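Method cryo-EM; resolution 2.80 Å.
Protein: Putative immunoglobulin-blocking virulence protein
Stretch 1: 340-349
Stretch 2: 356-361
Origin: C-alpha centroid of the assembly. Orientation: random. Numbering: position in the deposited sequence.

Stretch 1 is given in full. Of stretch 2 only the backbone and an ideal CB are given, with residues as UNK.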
# COMPACT_ATOMS: atom_id res chain seq x y z
N VAL A 340 4.71 -2.27 -37.72
CA VAL A 340 4.92 -2.84 -36.38
C VAL A 340 5.44 -4.26 -36.49
O VAL A 340 6.51 -4.57 -35.97
CB VAL A 340 3.63 -2.76 -35.54
CG1 VAL A 340 3.84 -3.30 -34.13
CG2 VAL A 340 3.13 -1.33 -35.43
N THR A 341 4.75 -5.14 -37.21
CA THR A 341 5.16 -6.55 -37.31
C THR A 341 6.43 -6.74 -38.11
O THR A 341 7.23 -7.61 -37.78
CB THR A 341 4.06 -7.47 -37.87
OG1 THR A 341 3.67 -7.10 -39.17
CG2 THR A 341 2.83 -7.46 -36.99
N SER A 342 6.67 -5.94 -39.15
CA SER A 342 7.92 -6.03 -39.93
C SER A 342 9.14 -5.63 -39.10
O SER A 342 10.17 -6.29 -39.19
CB SER A 342 7.83 -5.18 -41.19
OG SER A 342 7.59 -3.83 -40.86
N ARG A 343 9.02 -4.62 -38.23
CA ARG A 343 10.04 -4.27 -37.23
C ARG A 343 10.23 -5.39 -36.21
O ARG A 343 11.36 -5.83 -36.04
CB ARG A 343 9.67 -2.95 -36.54
CG ARG A 343 10.79 -2.39 -35.64
CD ARG A 343 10.27 -1.86 -34.30
NE ARG A 343 9.23 -0.84 -34.49
CZ ARG A 343 8.09 -0.73 -33.84
NH1 ARG A 343 7.82 -1.42 -32.78
NH2 ARG A 343 7.19 0.09 -34.26
N LEU A 344 9.18 -5.90 -35.57
CA LEU A 344 9.31 -6.99 -34.60
C LEU A 344 9.86 -8.29 -35.22
O LEU A 344 10.65 -8.99 -34.59
CB LEU A 344 7.98 -7.26 -33.90
CG LEU A 344 7.73 -6.42 -32.64
CD1 LEU A 344 7.19 -5.03 -32.95
CD2 LEU A 344 6.75 -7.11 -31.71
N ARG A 345 9.52 -8.61 -36.48
CA ARG A 345 10.10 -9.74 -37.22
C ARG A 345 11.59 -9.56 -37.43
O ARG A 345 12.37 -10.45 -37.12
CB ARG A 345 9.37 -9.94 -38.55
CG ARG A 345 9.61 -11.35 -39.11
CD ARG A 345 9.03 -11.57 -40.51
NE ARG A 345 7.60 -11.19 -40.57
CZ ARG A 345 7.09 -10.12 -41.15
NH1 ARG A 345 7.78 -9.32 -41.90
NH2 ARG A 345 5.84 -9.82 -41.01
N ARG A 346 12.00 -8.40 -37.94
CA ARG A 346 13.41 -8.05 -38.15
C ARG A 346 14.18 -8.12 -36.84
O ARG A 346 15.22 -8.75 -36.80
CB ARG A 346 13.47 -6.70 -38.86
CG ARG A 346 14.86 -6.29 -39.38
CD ARG A 346 15.86 -5.82 -38.32
NE ARG A 346 15.28 -4.80 -37.44
CZ ARG A 346 15.04 -3.55 -37.72
NH1 ARG A 346 15.44 -2.96 -38.80
NH2 ARG A 346 14.38 -2.85 -36.87
N ASP A 347 13.64 -7.58 -35.75
CA ASP A 347 14.31 -7.63 -34.44
C ASP A 347 14.42 -9.05 -33.84
O ASP A 347 15.51 -9.45 -33.43
CB ASP A 347 13.68 -6.63 -33.45
CG ASP A 347 13.91 -5.13 -33.72
OD1 ASP A 347 14.19 -4.74 -34.87
OD2 ASP A 347 13.87 -4.31 -32.77
N ASN A 348 13.36 -9.85 -33.83
CA ASN A 348 13.41 -11.23 -33.32
C ASN A 348 14.29 -12.17 -34.15
O ASN A 348 14.85 -13.12 -33.62
CB ASN A 348 11.98 -11.78 -33.20
CG ASN A 348 11.17 -11.19 -32.07
OD1 ASN A 348 11.60 -11.06 -30.94
ND2 ASN A 348 9.95 -10.83 -32.33
N SER A 349 14.43 -11.90 -35.45
CA SER A 349 15.18 -12.76 -36.38
C SER A 349 16.66 -12.41 -36.53
O SER A 349 17.41 -13.25 -37.02
CB SER A 349 14.50 -12.79 -37.74
OG SER A 349 14.48 -11.52 -38.33
N UNK A 356 14.55 -16.20 -33.60
CA UNK A 356 13.42 -16.95 -34.16
C UNK A 356 12.73 -16.20 -35.31
O UNK A 356 12.80 -14.98 -35.39
CB UNK A 356 12.40 -17.25 -33.06
N UNK A 357 12.10 -16.92 -36.23
CA UNK A 357 11.62 -16.35 -37.50
C UNK A 357 10.27 -15.61 -37.42
O UNK A 357 9.89 -14.90 -38.34
CB UNK A 357 11.50 -17.47 -38.53
N UNK A 358 9.52 -15.82 -36.35
CA UNK A 358 8.24 -15.16 -36.06
C UNK A 358 8.42 -13.70 -35.62
O UNK A 358 9.52 -13.24 -35.34
CB UNK A 358 7.49 -15.93 -34.97
N UNK A 359 7.31 -12.94 -35.56
CA UNK A 359 7.27 -11.60 -34.99
C UNK A 359 6.72 -11.53 -33.56
O UNK A 359 6.82 -10.47 -32.93
CB UNK A 359 6.43 -10.70 -35.89
N UNK A 360 6.15 -12.60 -33.01
CA UNK A 360 5.50 -12.57 -31.70
C UNK A 360 6.49 -12.31 -30.55
O UNK A 360 7.63 -12.78 -30.57
CB UNK A 360 4.77 -13.89 -31.46
N UNK A 361 6.03 -11.62 -29.51
CA UNK A 361 6.72 -11.53 -28.23
C UNK A 361 6.66 -12.86 -27.47
O UNK A 361 5.73 -13.64 -27.65
CB UNK A 361 6.11 -10.41 -27.38

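Stretch 1 is helical throughout, and stretch 2, an irregular segment of the same chain, passes alongside it, position 359 lying near Arg 345 and position 356 near Ser 349.

Position 356 is extended, with phi/psi of -150/153°. Its N lies 3.1 Å from Asn 348 O, a hydrogen bond with a nearly straight angle of 167° that any residue with a backbone NH could make. CA-to-CB points away from the helix, so a short side chain would leave stretch 1 alone; one long enough to turn back could reach the side chain of Asn 348, where a flat apolar surface with a polar tip would suit, although a long aliphatic chain is also conceivable. The residue is Tyr 356. With chi1 in p its ring comes back, so that Asn 348 CB sits over one face, 4.0 Å from the ring centroid. The tip is then held within stretch 2, Tyr 356 OH donating to O of position 360 at 2.7 Å.

At position 357 the CB again points away, and no atom of stretch 1 lies within 5.5 Å of it. In this open space many small or polar side chains would do. It is Asp 357, whose side chain comes no closer than 4.7 Å, from Asp 357 OD2 to Ser 349 CB, and forms no salt bridge with the helix; the closest contact is made by the backbone, Asp 357 O lying 3.6 Å from Arg 345 CG.

Position 358 also directs its CB away into space free of stretch 1, where polar or charged residues of any length would be at ease. Glu 358 keeps its side chain clear of the helix, Glu 358 CB coming closest at 6.2 Å from Asn 348 ND2, while its backbone carbonyl faces the helix, with Glu 358 O 3.6 Å from Asn 348 CB.

Position 359 packs most intimately. Its CB points sideways, and the ideal CB is 3.7 Å from Thr 341 O and 3.8 Å from Arg 345 N. Nearby lie the Thr 341 methyl and the Arg 345 guanidinium, which would suit an aromatic ring or a long aliphatic side chain. Tyr 359, with chi1 in p, lays its ring against the methyl: Thr 341 CG2 stands over one face, 3.7 Å from the centroid, in a CH-pi contact, while the guanidinium lies obliquely nearby. Leu 344 CB adds apolar packing, 4.2 Å from Tyr 359 CB.

Position 360 points away, so stretch 1 would tolerate almost any side chain, polar or aromatic; Tyr 360 leaves its ring clear of the helix.

Position 361 points sideways, its ideal CB 5.5 Å from Leu 344 CD2. Small or polar residues fit easily, and Ser 361 makes no contact.

Stretch 2 (356-361) YDEYYS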
# COMPACT_ATOMS: atom_id res chain seq x y z
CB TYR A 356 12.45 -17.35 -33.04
CG TYR A 356 11.85 -16.25 -32.18
CD1 TYR A 356 10.66 -15.62 -32.56
CD2 TYR A 356 12.46 -15.90 -30.96
CE1 TYR A 356 10.06 -14.67 -31.73
CE2 TYR A 356 11.86 -14.96 -30.11
CZ TYR A 356 10.65 -14.35 -30.49
OH TYR A 356 10.03 -13.47 -29.66
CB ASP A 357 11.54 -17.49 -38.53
CG ASP A 357 11.55 -17.03 -39.99
OD1 ASP A 357 11.09 -17.79 -40.86
OD2 ASP A 357 12.05 -15.92 -40.28
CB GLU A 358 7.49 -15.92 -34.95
CG GLU A 358 7.17 -17.38 -35.27
CD GLU A 358 7.35 -18.28 -34.05
OE1 GLU A 358 6.67 -18.09 -33.02
OE2 GLU A 358 8.19 -19.19 -34.10
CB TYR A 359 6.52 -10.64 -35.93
CG TYR A 359 5.03 -10.83 -36.05
CD1 TYR A 359 4.17 -10.32 -35.06
CD2 TYR A 359 4.49 -11.46 -37.19
CE1 TYR A 359 2.77 -10.45 -35.21
CE2 TYR A 359 3.10 -11.58 -37.34
CZ TYR A 359 2.24 -11.07 -36.36
OH TYR A 359 0.91 -11.19 -36.55
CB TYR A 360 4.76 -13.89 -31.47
CG TYR A 360 3.91 -14.31 -32.65
CD1 TYR A 360 2.87 -13.48 -33.10
CD2 TYR A 360 4.20 -15.50 -33.33
CE1 TYR A 360 2.14 -13.84 -34.25
CE2 TYR A 360 3.48 -15.86 -34.48
CZ TYR A 360 2.45 -15.02 -34.94
OH TYR A 360 1.75 -15.35 -36.05
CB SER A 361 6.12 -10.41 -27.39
OG SER A 361 4.77 -10.66 -27.11
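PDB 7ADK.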